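Local coordinates for protein 2-c-methyl-d-erythritol 2,4-cyclodiphosphate synthase (Plasmodium falciparum, PDB 4C81) that catalyses the ring closure of 4-diphosphocytidyl-2-C-methyl-D-erythritol 2-phosphate to 2-C-methyl-D-erythritol 2,4-cyclodiphosphate, with release of CMP, in non-mevalonate isoprenoid synthesis, at residues Ser68-Ile73 / Arg103-Leu108; Tyr114-Val119 / Thr143-Asp148. The protein carries 1 engineered substitution. All coordinates share one frame; numbering follows the deposited sequence. Where two conformers were deposited one is given.

Contact 1 of 2, residues Ser68-Ile73 / Arg103-Leu108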
ATOM      1  N   SER A  68      -4.822  11.553   3.474  1.00 18.16           N
ATOM      2  CA  SER A  68      -4.535  10.116   3.519  1.00 16.20           C
ATOM      3  C   SER A  68      -4.389   9.612   4.959  1.00 15.11           C
ATOM      4  O   SER A  68      -4.812   8.502   5.266  1.00 17.08           O
ATOM      5  CB  SER A  68      -3.288   9.770   2.702  1.00 19.60           C
ATOM      6  OG  SER A  68      -2.119  10.277   3.301  1.00 20.37           O
ATOM      7  N   ILE A  69      -3.803  10.426   5.835  1.00 18.98           N
ATOM      8  CA  ILE A  69      -3.720  10.077   7.259  1.00 15.95           C
ATOM      9  C   ILE A  69      -5.122   9.905   7.861  1.00 19.52           C
ATOM     10  O   ILE A  69      -5.387   8.914   8.544  1.00 18.09           O
ATOM     11  CB  ILE A  69      -2.915  11.125   8.064  1.00 18.72           C
ATOM     12  CG1 ILE A  69      -1.423  11.014   7.743  1.00 18.95           C
ATOM     13  CG2 ILE A  69      -3.120  10.926   9.569  1.00 21.17           C
ATOM     14  CD1 ILE A  69      -0.608  12.205   8.201  1.00 22.30           C
ATOM     15  N   VAL A  70      -6.016  10.856   7.593  1.00 18.84           N
ATOM     16  CA  VAL A  70      -7.397  10.771   8.085  1.00 16.58           C
ATOM     17  C   VAL A  70      -8.070   9.485   7.606  1.00 18.64           C
ATOM     18  O   VAL A  70      -8.618   8.736   8.412  1.00 19.60           O
ATOM     19  CB  VAL A  70      -8.240  11.990   7.665  1.00 22.00           C
ATOM     20  CG1 VAL A  70      -9.712  11.768   7.988  1.00 21.46           C
ATOM     21  CG2 VAL A  70      -7.735  13.228   8.368  1.00 26.61           C
ATOM     22  N   ASP A  71      -7.991   9.203   6.310  1.00 20.36           N
ATOM     23  CA  ASP A  71      -8.639   8.004   5.775  1.00 20.59           C
ATOM     24  C   ASP A  71      -7.976   6.705   6.239  1.00 14.02           C
ATOM     25  O   ASP A  71      -8.631   5.664   6.282  1.00 18.95           O
ATOM     26  CB  ASP A  71      -8.755   8.072   4.249  1.00 25.90           C
ATOM     27  CG  ASP A  71      -9.910   8.958   3.794  1.00 46.06           C
ATOM     28  OD1 ASP A  71     -10.842   9.217   4.592  1.00 31.29           O
ATOM     29  OD2 ASP A  71      -9.894   9.388   2.626  1.00 33.81           O
ATOM     30  N   SER A  72      -6.695   6.761   6.609  1.00 18.64           N
ATOM     31  CA  SER A  72      -6.031   5.590   7.188  1.00 13.21           C
ATOM     32  C   SER A  72      -6.621   5.277   8.566  1.00 16.75           C
ATOM     33  O   SER A  72      -6.871   4.118   8.893  1.00 17.74           O
ATOM     34  CB  SER A  72      -4.506   5.766   7.265  1.00 17.54           C
ATOM     35  OG  SER A  72      -4.094   6.525   8.393  1.00 16.26           O
ATOM     36  N   ILE A  73      -6.848   6.321   9.355  1.00 14.97           N
ATOM     37  CA  ILE A  73      -7.474   6.186  10.674  1.00 16.16           C
ATOM     38  C   ILE A  73      -8.923   5.693  10.567  1.00 20.42           C
ATOM     39  O   ILE A  73      -9.312   4.748  11.260  1.00 19.44           O
ATOM     40  CB  ILE A  73      -7.425   7.528  11.446  1.00 14.63           C
ATOM     41  CG1 ILE A  73      -5.979   7.871  11.811  1.00 17.80           C
ATOM     42  CG2 ILE A  73      -8.285   7.466  12.712  1.00 19.77           C
ATOM     43  CD1 ILE A  73      -5.786   9.288  12.287  1.00 23.26           C
ATOM     44  N   ARG A 103      -8.897  16.606  13.481  1.00 33.00           N
ATOM     45  CA  ARG A 103      -9.373  16.636  14.869  1.00 29.47           C
ATOM     46  C   ARG A 103     -10.484  15.609  15.089  1.00 28.45           C
ATOM     47  O   ARG A 103     -10.547  14.992  16.148  1.00 30.23           O
ATOM     48  CB  ARG A 103      -9.810  18.045  15.308  1.00 37.95           C
ATOM     49  CG  ARG A 103     -11.131  18.561  14.738  1.00 39.26           C
ATOM     50  CD  ARG A 103     -11.779  19.569  15.685  1.00 73.79           C
ATOM     51  NE  ARG A 103     -10.865  20.652  16.054  1.00 52.75           N
ATOM     52  CZ  ARG A 103     -10.657  21.759  15.341  1.00 38.67           C
ATOM     53  NH1 ARG A 103     -11.297  21.971  14.193  1.00 53.05           N
ATOM     54  NH2 ARG A 103      -9.797  22.671  15.783  1.00 62.47           N
ATOM     55  N   TYR A 104     -11.342  15.420  14.086  1.00 23.57           N
ATOM     56  CA  TYR A 104     -12.365  14.373  14.142  1.00 22.11           C
ATOM     57  C   TYR A 104     -11.699  13.009  14.299  1.00 27.87           C
ATOM     58  O   TYR A 104     -12.076  12.220  15.168  1.00 22.96           O
ATOM     59  CB  TYR A 104     -13.251  14.378  12.888  1.00 30.50           C
ATOM     60  CG  TYR A 104     -14.177  13.177  12.799  1.00 30.39           C
ATOM     61  CD1 TYR A 104     -15.360  13.127  13.534  1.00 25.24           C
ATOM     62  CD2 TYR A 104     -13.857  12.079  11.999  1.00 30.57           C
ATOM     63  CE1 TYR A 104     -16.206  12.026  13.468  1.00 33.32           C
ATOM     64  CE2 TYR A 104     -14.697  10.972  11.927  1.00 32.65           C
ATOM     65  CZ  TYR A 104     -15.870  10.951  12.663  1.00 28.11           C
ATOM     66  OH  TYR A 104     -16.705   9.861  12.599  1.00 35.52           O
ATOM     67  N   ALA A 105     -10.697  12.749  13.462  1.00 28.22           N
ATOM     68  CA  ALA A 105      -9.986  11.472  13.485  1.00 22.65           C
ATOM     69  C   ALA A 105      -9.290  11.223  14.823  1.00 23.29           C
ATOM     70  O   ALA A 105      -9.349  10.116  15.357  1.00 26.00           O
ATOM     71  CB  ALA A 105      -8.975  11.406  12.338  1.00 24.73           C
ATOM     72  N   ARG A 106      -8.632  12.251  15.359  1.00 21.89           N
ATOM     73  CA  ARG A 106      -7.974  12.146  16.658  1.00 23.16           C
ATOM     74  C   ARG A 106      -8.991  11.787  17.736  1.00 22.20           C
ATOM     75  O   ARG A 106      -8.767  10.873  18.523  1.00 21.80           O
ATOM     76  CB  ARG A 106      -7.276  13.456  17.024  1.00 25.30           C
ATOM     77  CG  ARG A 106      -6.531  13.415  18.354  1.00 27.72           C
ATOM     78  CD  ARG A 106      -5.825  14.729  18.645  1.00 37.43           C
ATOM     79  NE  ARG A 106      -6.760  15.852  18.720  1.00 40.11           N
ATOM     80  CZ  ARG A 106      -7.521  16.146  19.775  1.00 58.82           C
ATOM     81  NH1 ARG A 106      -7.485  15.402  20.877  1.00 42.47           N
ATOM     82  NH2 ARG A 106      -8.334  17.197  19.726  1.00 63.27           N
ATOM     83  N   LEU A 107     -10.110  12.506  17.753  1.00 24.37           N
ATOM     84  CA  LEU A 107     -11.147  12.286  18.768  1.00 21.82           C
ATOM     85  C   LEU A 107     -11.885  10.960  18.572  1.00 26.32           C
ATOM     86  O   LEU A 107     -12.347  10.365  19.543  1.00 25.19           O
ATOM     87  CB  LEU A 107     -12.134  13.456  18.798  1.00 22.09           C
ATOM     88  CG  LEU A 107     -11.520  14.776  19.272  1.00 26.69           C
ATOM     89  CD1 LEU A 107     -12.428  15.959  18.957  1.00 28.32           C
ATOM     90  CD2 LEU A 107     -11.203  14.713  20.762  1.00 38.45           C
ATOM     91  N   LEU A 108     -11.987  10.501  17.325  1.00 18.54           N
ATOM     92  CA  LEU A 108     -12.577   9.198  17.016  1.00 22.24           C
ATOM     93  C   LEU A 108     -11.735   8.060  17.596  1.00 21.10           C
ATOM     94  O   LEU A 108     -12.273   7.118  18.177  1.00 23.69           O
ATOM     95  CB  LEU A 108     -12.720   9.020  15.500  1.00 20.47           C
ATOM     96  CG  LEU A 108     -13.190   7.654  14.987  1.00 25.93           C
ATOM     97  CD1 LEU A 108     -14.635   7.393  15.372  1.00 27.88           C
ATOM     98  CD2 LEU A 108     -13.018   7.576  13.478  1.00 25.82           C
TER

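Contact 2 of 2, residues Tyr114-Val119 / Thr143-Asp148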
ATOM      1  N   TYR A 114      -8.663   3.653  21.518  1.00 21.59           N
ATOM      2  CA  TYR A 114      -7.435   3.282  20.815  1.00 26.76           C
ATOM      3  C   TYR A 114      -6.362   4.360  20.992  1.00 22.24           C
ATOM      4  O   TYR A 114      -6.672   5.519  21.280  1.00 22.05           O
ATOM      5  CB  TYR A 114      -7.712   3.060  19.318  1.00 17.26           C
ATOM      6  CG  TYR A 114      -8.205   1.673  18.977  1.00 17.39           C
ATOM      7  CD1 TYR A 114      -7.310   0.635  18.741  1.00 22.55           C
ATOM      8  CD2 TYR A 114      -9.564   1.400  18.879  1.00 19.77           C
ATOM      9  CE1 TYR A 114      -7.751  -0.641  18.433  1.00 20.50           C
ATOM     10  CE2 TYR A 114     -10.021   0.126  18.573  1.00 24.39           C
ATOM     11  CZ  TYR A 114      -9.109  -0.891  18.348  1.00 23.57           C
ATOM     12  OH  TYR A 114      -9.555  -2.152  18.038  1.00 28.29           O
ATOM     13  N   ASP A 115      -5.104   3.947  20.852  1.00 19.71           N
ATOM     14  CA  ASP A 115      -3.971   4.853  20.688  1.00 19.68           C
ATOM     15  C   ASP A 115      -3.391   4.571  19.313  1.00 23.18           C
ATOM     16  O   ASP A 115      -3.538   3.466  18.802  1.00 23.17           O
ATOM     17  CB  ASP A 115      -2.884   4.577  21.729  1.00 28.89           C
ATOM     18  CG  ASP A 115      -3.302   4.952  23.135  1.00 46.57           C
ATOM     19  OD1 ASP A 115      -3.844   6.060  23.323  1.00 36.78           O
ATOM     20  OD2 ASP A 115      -3.064   4.142  24.055  1.00 36.81           O
ATOM     21  N   ILE A 116      -2.734   5.562  18.724  1.00 21.53           N
ATOM     22  CA  ILE A 116      -1.939   5.331  17.518  1.00 19.15           C
ATOM     23  C   ILE A 116      -0.653   4.625  17.923  1.00 22.01           C
ATOM     24  O   ILE A 116      -0.018   5.005  18.910  1.00 25.72           O
ATOM     25  CB  ILE A 116      -1.602   6.649  16.784  1.00 18.41           C
ATOM     26  CG1 ILE A 116      -2.877   7.268  16.204  1.00 20.88           C
ATOM     27  CG2 ILE A 116      -0.586   6.406  15.656  1.00 17.87           C
ATOM     28  CD1 ILE A 116      -2.682   8.645  15.597  1.00 22.35           C
ATOM     29  N   GLY A 117      -0.284   3.585  17.177  1.00 18.14           N
ATOM     30  CA  GLY A 117       1.013   2.947  17.340  1.00 23.17           C
ATOM     31  C   GLY A 117       2.029   3.795  16.607  1.00 19.64           C
ATOM     32  O   GLY A 117       2.661   4.673  17.190  1.00 21.63           O
ATOM     33  N   ASN A 118       2.178   3.536  15.313  1.00 17.01           N
ATOM     34  CA  ASN A 118       2.961   4.411  14.447  1.00 14.55           C
ATOM     35  C   ASN A 118       2.265   4.608  13.109  1.00 15.93           C
ATOM     36  O   ASN A 118       1.325   3.887  12.778  1.00 16.80           O
ATOM     37  CB  ASN A 118       4.370   3.858  14.232  1.00 15.63           C
ATOM     38  CG  ASN A 118       4.392   2.677  13.291  1.00 17.38           C
ATOM     39  OD1 ASN A 118       3.700   1.685  13.512  1.00 17.29           O
ATOM     40  ND2 ASN A 118       5.171   2.785  12.223  1.00 18.49           N
ATOM     41  N   VAL A 119       2.717   5.620  12.372  1.00 18.00           N
ATOM     42  CA  VAL A 119       2.240   5.887  11.020  1.00 17.72           C
ATOM     43  C   VAL A 119       3.461   6.003  10.098  1.00 19.83           C
ATOM     44  O   VAL A 119       4.486   6.579  10.481  1.00 17.59           O
ATOM     45  CB  VAL A 119       1.362   7.162  10.956  1.00 25.52           C
ATOM     46  CG1 VAL A 119       2.169   8.409  11.288  1.00 25.49           C
ATOM     47  CG2 VAL A 119       0.703   7.291   9.589  1.00 19.80           C
ATOM     48  N   THR A 143       1.647  17.333  16.325  1.00 27.90           N
ATOM     49  CA  THR A 143       0.816  18.324  17.007  1.00 31.90           C
ATOM     50  C   THR A 143      -0.681  18.064  16.816  1.00 24.75           C
ATOM     51  O   THR A 143      -1.442  18.082  17.788  1.00 41.11           O
ATOM     52  CB  THR A 143       1.138  19.753  16.510  1.00 34.26           C
ATOM     53  OG1 THR A 143       2.522  20.044  16.741  1.00 31.17           O
ATOM     54  CG2 THR A 143       0.276  20.785  17.230  1.00 50.15           C
ATOM     55  N   VAL A 144      -1.089  17.807  15.574  1.00 22.98           N
ATOM     56  CA  VAL A 144      -2.507  17.662  15.238  0.50 28.49           C
ATOM     57  C   VAL A 144      -3.084  16.328  15.720  1.00 37.27           C
ATOM     58  O   VAL A 144      -4.279  16.234  16.000  1.00 40.21           O
ATOM     59  CB  VAL A 144      -2.755  17.816  13.717  0.50 32.16           C
ATOM     60  CG1 VAL A 144      -4.244  17.838  13.419  0.50 36.14           C
ATOM     61  CG2 VAL A 144      -2.104  19.089  13.192  0.50 53.63           C
ATOM     62  N   LEU A 145      -2.239  15.303  15.818  1.00 22.72           N
ATOM     63  CA  LEU A 145      -2.678  13.987  16.299  1.00 25.06           C
ATOM     64  C   LEU A 145      -2.377  13.763  17.782  1.00 22.12           C
ATOM     65  O   LEU A 145      -2.851  12.789  18.371  1.00 28.89           O
ATOM     66  CB  LEU A 145      -2.051  12.862  15.463  1.00 21.62           C
ATOM     67  CG  LEU A 145      -2.549  12.727  14.023  1.00 26.68           C
ATOM     68  CD1 LEU A 145      -1.836  11.583  13.314  1.00 23.62           C
ATOM     69  CD2 LEU A 145      -4.055  12.523  13.978  1.00 35.10           C
ATOM     70  N   ASN A 146      -1.593  14.666  18.376  1.00 25.20           N
ATOM     71  CA  ASN A 146      -1.174  14.565  19.775  1.00 31.54           C
ATOM     72  C   ASN A 146      -0.389  13.274  20.048  1.00 32.34           C
ATOM     73  O   ASN A 146      -0.672  12.540  20.998  1.00 31.28           O
ATOM     74  CB  ASN A 146      -2.388  14.697  20.713  1.00 38.17           C
ATOM     75  CG  ASN A 146      -1.995  15.008  22.154  1.00 54.63           C
ATOM     76  OD1 ASN A 146      -0.875  15.437  22.435  1.00 45.54           O
ATOM     77  ND2 ASN A 146      -2.929  14.794  23.073  1.00 78.35           N
ATOM     78  N   ILE A 147       0.592  13.003  19.189  1.00 28.60           N
ATOM     79  CA  ILE A 147       1.496  11.864  19.362  1.00 30.65           C
ATOM     80  C   ILE A 147       2.942  12.341  19.300  1.00 25.95           C
ATOM     81  O   ILE A 147       3.208  13.493  18.949  1.00 29.76           O
ATOM     82  CB  ILE A 147       1.253  10.752  18.303  1.00 19.79           C
ATOM     83  CG1 ILE A 147       1.483  11.273  16.875  1.00 26.94           C
ATOM     84  CG2 ILE A 147      -0.157  10.184  18.444  1.00 25.65           C
ATOM     85  CD1 ILE A 147       1.277  10.220  15.793  1.00 27.55           C
ATOM     86  N   ASP A 148       3.866  11.450  19.642  1.00 25.20           N
ATOM     87  CA  ASP A 148       5.288  11.761  19.642  1.00 30.45           C
ATOM     88  C   ASP A 148       5.844  11.646  18.228  1.00 34.02           C
ATOM     89  O   ASP A 148       5.369  10.833  17.434  1.00 22.89           O
ATOM     90  CB  ASP A 148       6.038  10.809  20.574  1.00 31.11           C
ATOM     91  CG  ASP A 148       7.446  11.280  20.877  1.00 45.76           C
ATOM     92  OD1 ASP A 148       7.592  12.297  21.585  1.00 43.29           O
ATOM     93  OD2 ASP A 148       8.405  10.640  20.394  1.00 36.95           O
TER

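Contact 1 of 2, residues Ser68-Ile73 / Arg103-Leu108
Val70 and Ile73 meet Ala105 in a buried, wholly apolar helix-to-helix contact, joining helix 64-77 to helix 97-111. Helix 64-77 lies between this neighbour and strand 170-181 of the main sheet, and apolar or small side chains suit both flanks. The alpha carbons of Val70 and Ala105 come within 6.0 Å, a close approach that suits alanine, whose side chain is a single methyl.

That methyl is met by both branches of Ile73. The end of the long branch, Ile73 CD1, lies 3.8 Å from Ala105 CB, and the short branch, Ile73 CG2, sits 4.0 Å from the same carbon. With CG1 lying beside the backbone N (chi1 -68°) and the chain running on extended, Ile73 brings two methyls to the alanine. Val70 adds a looser touch one turn earlier, where its CG1 stands 4.4 Å from Ala105 CB; its side chain also packs on Phe101 and Leu102 of the same partner helix.

Several polar groups on helix 64-77 bond within the chain. Ser72 OG gives a hydrogen bond of 2.7 Å to Ile69 O, an oxygen that also receives the backbone bond from Ile73 N. The hydroxyl, tilted 20° from the carbonyl plane, is thereby satisfied while Ser72 rests on Ile177 of strand 170-181, and serine is small enough for that place. Asp71 OD1 accepts a hydrogen bond from Ile82 N, next to Asp81 of the CDP pocket, and zinc-binding His67 directly precedes Ser68.

With no hydrogen bond or charge pair between the two segments, their cohesion comes from hydrophobic burial and close methyl packing, which depend on shape more than direction.

Contact 2 of 2, residues Tyr114-Val119 / Thr143-Asp148
Gly117 O accepts a hydrogen bond from Gln151 NE2, and the other end of the same amide, OE1, receives one from Asp148 N, so Gln151 links strand to loop beside the apolar meeting of Ile116 with Leu145 and Ile147. The contact lies inside a beta-alpha-beta unit: strand 114-124, helix 130-145 and strand 152-157, whose two strands are parallel neighbours in the sheet.

Ile116 reaches from the strand toward the end of the helix and the turn beyond it. Its CD1 lies 3.8 Å from Leu145 CD1 and 4.1 Å from Ile147 CG2, and Ile147 CG2 is also 4.2 Å from Ile116 CB. Both partners cross the isoleucine at about a right angle, the leucine at its tip and the other isoleucine against its side, where CG2 meets both CD1 and CB. Ile147 holds CG1 between the backbone N and the carbonyl carbon (chi1 61°), which turns its short branch, CG2, onto Ile116.

Backbone shape sets up these approaches. Asn146 leaves the helix with positive phi (59°), a conformation asparagine tolerates better than most residues, and the chain then turns so that Leu145 before it and Ile147 after it both point toward the strand. On the strand, Gly117 and Asn118 both pair with Leu178 of strand 170-181, as in a beta bulge; the side chain of Asn118 starts away from 143-148, and its ND2 donates a hydrogen bond to Ile10 O of the third subunit.

Branched and long aliphatic side chains suit this largely buried, apolar place because their methyls fill it between helix end and strand, with no polar bond between the segments; Gln151, outside both, adds directional bonds to each.

How the contacts relate
Both contacts are buried and depend on aliphatic packing without direct polar bonds, but they join different elements. Contact 1 holds two helices together; contact 2 sets a helix end and its turn against the sheet, nearer the periphery, where Ile147 is partly exposed. They share one apolar layer: Ile69 CG2, on helix 64-77, lies 4.0 Å from Leu145 CD1 of contact 2, and Leu145 also packs on Ile73. At the outer side, the aliphatic part of Arg106 rests on the helix end, its CD 3.6 Å from Leu145 O. Helix 97-111 leads directly into strand 114-124, so the chain completes contact 1 before beginning contact 2.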